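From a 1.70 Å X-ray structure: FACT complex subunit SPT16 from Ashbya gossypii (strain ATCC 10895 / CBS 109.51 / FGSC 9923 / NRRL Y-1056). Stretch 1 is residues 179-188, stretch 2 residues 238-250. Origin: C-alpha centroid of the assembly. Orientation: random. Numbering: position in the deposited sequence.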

# COMPACT_ATOMS: atom_id res chain seq x y z
N GLU A 179 -16.86 0.54 2.15
CA GLU A 179 -17.20 -0.66 2.91
C GLU A 179 -16.46 -1.88 2.40
O GLU A 179 -15.91 -2.68 3.18
CB GLU A 179 -18.71 -0.89 2.83
CG GLU A 179 -19.42 -0.84 4.14
CD GLU A 179 -20.88 -1.27 4.00
OE1 GLU A 179 -21.25 -2.32 4.56
OE2 GLU A 179 -21.64 -0.57 3.30
N LYS A 180 -16.45 -2.07 1.08
CA LYS A 180 -15.83 -3.24 0.48
C LYS A 180 -14.33 -3.23 0.73
O LYS A 180 -13.73 -4.25 1.09
CB LYS A 180 -16.14 -3.28 -1.01
CG LYS A 180 -15.58 -4.48 -1.72
CD LYS A 180 -15.94 -4.49 -3.22
CE LYS A 180 -15.37 -3.29 -3.98
NZ LYS A 180 -15.50 -3.45 -5.48
N GLU A 181 -13.70 -2.07 0.53
CA GLU A 181 -12.26 -1.96 0.72
C GLU A 181 -11.87 -2.25 2.15
O GLU A 181 -10.83 -2.87 2.41
CB GLU A 181 -11.80 -0.57 0.33
CG GLU A 181 -12.05 -0.25 -1.15
CD GLU A 181 -11.60 1.15 -1.53
OE1 GLU A 181 -10.65 1.28 -2.31
OE2 GLU A 181 -12.19 2.12 -1.02
N GLN A 182 -12.67 -1.76 3.11
CA GLN A 182 -12.35 -2.03 4.51
C GLN A 182 -12.40 -3.54 4.79
O GLN A 182 -11.55 -4.06 5.52
CB GLN A 182 -13.28 -1.24 5.43
CG GLN A 182 -13.05 0.29 5.36
CD GLN A 182 -13.81 1.01 6.44
OE1 GLN A 182 -13.99 0.47 7.54
NE2 GLN A 182 -14.24 2.24 6.15
N ALA A 183 -13.33 -4.26 4.14
CA ALA A 183 -13.38 -5.71 4.31
C ALA A 183 -12.13 -6.36 3.74
O ALA A 183 -11.52 -7.22 4.38
CB ALA A 183 -14.64 -6.27 3.64
N TYR A 184 -11.70 -5.94 2.54
CA TYR A 184 -10.48 -6.54 1.99
C TYR A 184 -9.28 -6.26 2.88
O TYR A 184 -8.39 -7.11 3.02
CB TYR A 184 -10.23 -6.03 0.57
CG TYR A 184 -11.32 -6.39 -0.41
CD1 TYR A 184 -12.03 -7.60 -0.31
CD2 TYR A 184 -11.63 -5.53 -1.45
CE1 TYR A 184 -13.03 -7.91 -1.22
CE2 TYR A 184 -12.62 -5.84 -2.38
CZ TYR A 184 -13.31 -7.03 -2.25
OH TYR A 184 -14.30 -7.32 -3.17
N LEU A 185 -9.21 -5.05 3.46
CA LEU A 185 -8.11 -4.74 4.38
C LEU A 185 -8.16 -5.61 5.63
O LEU A 185 -7.11 -5.97 6.18
CB LEU A 185 -8.15 -3.26 4.77
CG LEU A 185 -7.71 -2.34 3.64
CD1 LEU A 185 -8.23 -0.92 3.92
CD2 LEU A 185 -6.22 -2.29 3.52
N GLN A 186 -9.36 -5.97 6.11
CA GLN A 186 -9.41 -6.87 7.26
C GLN A 186 -8.98 -8.28 6.88
O GLN A 186 -8.31 -8.97 7.66
CB GLN A 186 -10.81 -6.87 7.89
CG GLN A 186 -10.93 -7.82 9.09
CD GLN A 186 -10.10 -7.39 10.30
OE1 GLN A 186 -10.61 -6.72 11.21
NE2 GLN A 186 -8.83 -7.84 10.34
N VAL A 187 -9.37 -8.75 5.69
CA VAL A 187 -8.93 -10.06 5.24
C VAL A 187 -7.41 -10.08 5.14
O VAL A 187 -6.74 -10.97 5.67
CB VAL A 187 -9.57 -10.43 3.89
CG1 VAL A 187 -8.99 -11.74 3.36
CG2 VAL A 187 -11.10 -10.58 4.02
N SER A 188 -6.86 -9.07 4.46
CA SER A 188 -5.42 -8.96 4.31
C SER A 188 -4.72 -8.97 5.66
O SER A 188 -3.71 -9.66 5.85
CB SER A 188 -5.09 -7.67 3.56
OG SER A 188 -3.69 -7.53 3.44
N GLU A 238 -11.55 -18.64 8.68
CA GLU A 238 -11.21 -17.41 9.38
C GLU A 238 -11.46 -16.20 8.50
O GLU A 238 -11.79 -15.12 9.02
CB GLU A 238 -9.75 -17.41 9.82
CG GLU A 238 -9.42 -18.34 10.95
CD GLU A 238 -8.37 -17.77 11.86
OE1 GLU A 238 -8.29 -16.53 12.00
OE2 GLU A 238 -7.60 -18.57 12.43
N LEU A 239 -11.31 -16.35 7.18
CA LEU A 239 -11.23 -15.21 6.28
C LEU A 239 -12.51 -14.93 5.50
O LEU A 239 -12.80 -13.76 5.22
CB LEU A 239 -10.08 -15.40 5.28
CG LEU A 239 -8.68 -15.61 5.88
CD1 LEU A 239 -7.65 -15.60 4.76
CD2 LEU A 239 -8.35 -14.55 6.90
N THR A 240 -13.27 -15.96 5.13
CA THR A 240 -14.50 -15.73 4.39
C THR A 240 -15.49 -14.85 5.15
O THR A 240 -16.12 -13.98 4.51
CB THR A 240 -15.16 -17.06 3.99
OG1 THR A 240 -14.53 -17.61 2.82
CG2 THR A 240 -16.63 -16.84 3.67
N PRO A 241 -15.67 -14.97 6.47
CA PRO A 241 -16.59 -14.05 7.16
C PRO A 241 -16.11 -12.60 7.18
O PRO A 241 -16.92 -11.71 7.45
CB PRO A 241 -16.70 -14.64 8.57
CG PRO A 241 -15.53 -15.55 8.72
CD PRO A 241 -15.24 -16.07 7.36
N LEU A 242 -14.83 -12.35 6.93
CA LEU A 242 -14.33 -10.99 6.84
C LEU A 242 -14.46 -10.40 5.43
O LEU A 242 -14.27 -9.19 5.26
CB LEU A 242 -12.87 -10.94 7.28
CG LEU A 242 -12.54 -11.53 8.66
CD1 LEU A 242 -11.02 -11.66 8.87
CD2 LEU A 242 -13.17 -10.74 9.80
N CYS A 243 -14.76 -11.22 4.43
CA CYS A 243 -14.97 -10.72 3.08
C CYS A 243 -16.31 -10.00 3.01
O CYS A 243 -17.17 -10.17 3.87
CB CYS A 243 -14.94 -11.86 2.07
SG CYS A 243 -13.33 -12.64 1.91
N PRO A 244 -16.52 -9.18 1.97
CA PRO A 244 -17.81 -8.50 1.83
C PRO A 244 -18.97 -9.47 1.71
O PRO A 244 -18.81 -10.66 1.43
CB PRO A 244 -17.64 -7.67 0.55
CG PRO A 244 -16.20 -7.48 0.41
CD PRO A 244 -15.55 -8.71 0.98
N LYS A 245 -20.17 -8.93 1.93
CA LYS A 245 -21.39 -9.71 1.76
C LYS A 245 -21.46 -10.28 0.35
O LYS A 245 -21.21 -9.57 -0.63
CB LYS A 245 -22.62 -8.85 2.04
N GLY A 246 -21.77 -11.57 0.25
CA GLY A 246 -21.85 -12.25 -1.03
C GLY A 246 -20.52 -12.71 -1.60
O GLY A 246 -20.51 -13.28 -2.70
N GLU A 247 -19.41 -12.49 -0.90
CA GLU A 247 -18.09 -12.89 -1.34
C GLU A 247 -17.49 -13.92 -0.40
O GLU A 247 -17.71 -13.87 0.81
CB GLU A 247 -17.12 -11.69 -1.40
CG GLU A 247 -17.26 -10.80 -2.60
CD GLU A 247 -16.08 -9.84 -2.75
OE1 GLU A 247 -14.91 -10.27 -2.63
OE2 GLU A 247 -16.33 -8.65 -2.99
N LYS A 248 -16.70 -14.83 -0.97
CA LYS A 248 -15.93 -15.82 -0.23
C LYS A 248 -14.44 -15.54 -0.40
O LYS A 248 -14.03 -14.87 -1.35
CB LYS A 248 -16.24 -17.24 -0.72
N PHE A 249 -13.64 -16.08 0.51
CA PHE A 249 -12.19 -15.97 0.38
C PHE A 249 -11.73 -16.71 -0.87
O PHE A 249 -12.12 -17.86 -1.10
CB PHE A 249 -11.49 -16.52 1.62
CG PHE A 249 -9.98 -16.53 1.52
CD1 PHE A 249 -9.27 -15.36 1.34
CD2 PHE A 249 -9.27 -17.72 1.64
CE1 PHE A 249 -7.87 -15.36 1.25
CE2 PHE A 249 -7.88 -17.74 1.56
CZ PHE A 249 -7.18 -16.57 1.37
N ASP A 250 -10.88 -16.06 -1.67
CA ASP A 250 -10.34 -16.63 -2.90
C ASP A 250 -8.82 -16.65 -2.77
O ASP A 250 -8.20 -15.58 -2.73
CB ASP A 250 -10.78 -15.82 -4.12
CG ASP A 250 -10.45 -16.49 -5.45
OD1 ASP A 250 -9.51 -17.32 -5.51
OD2 ASP A 250 -11.14 -16.18 -6.44

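What forms the apolar centre of the contact? Val187, on the helix of stretch 1, sits among several residues of stretch 2. Its CG2 lies 3.7 Å from Leu242 CB and 3.7 Å from Cys243 SG, while its CG1 is 4.2 Å from Phe249 CD1 and 4.3 Å from Leu239 CB. Alongside, the aliphatic part of Gln186 covers Leu242, with Gln186 CG 3.7 Å from Leu242 CD2.

How does the backbone come so close? Ala183 points toward stretch 2 at the closest backbone approach: Ala183 CA is 5.4 Å from Cys243 CA, and Ala183 CB rests 3.4 Å from Leu242 O. The 3-10 segment ends here, and the chain then runs back along the helix, pairing Val187 with Leu242 and Lys180 with Pro244.

What does Pro244 contribute? Its ring fills the space beside Ala183, with Pro244 CD 3.7 Å from Ala183 CB and 3.4 Å from Tyr184 CE1. Pro244 also opens a type II turn, closed by Glu247 N bonding to Pro244 O at 3.0 Å; Gly246 suits its positive phi.

Where does the contact become polar? The turn brings Glu247 back toward the helix, where Tyr184 OH donates a very short hydrogen bond, 2.4 Å, to Glu247 OE2.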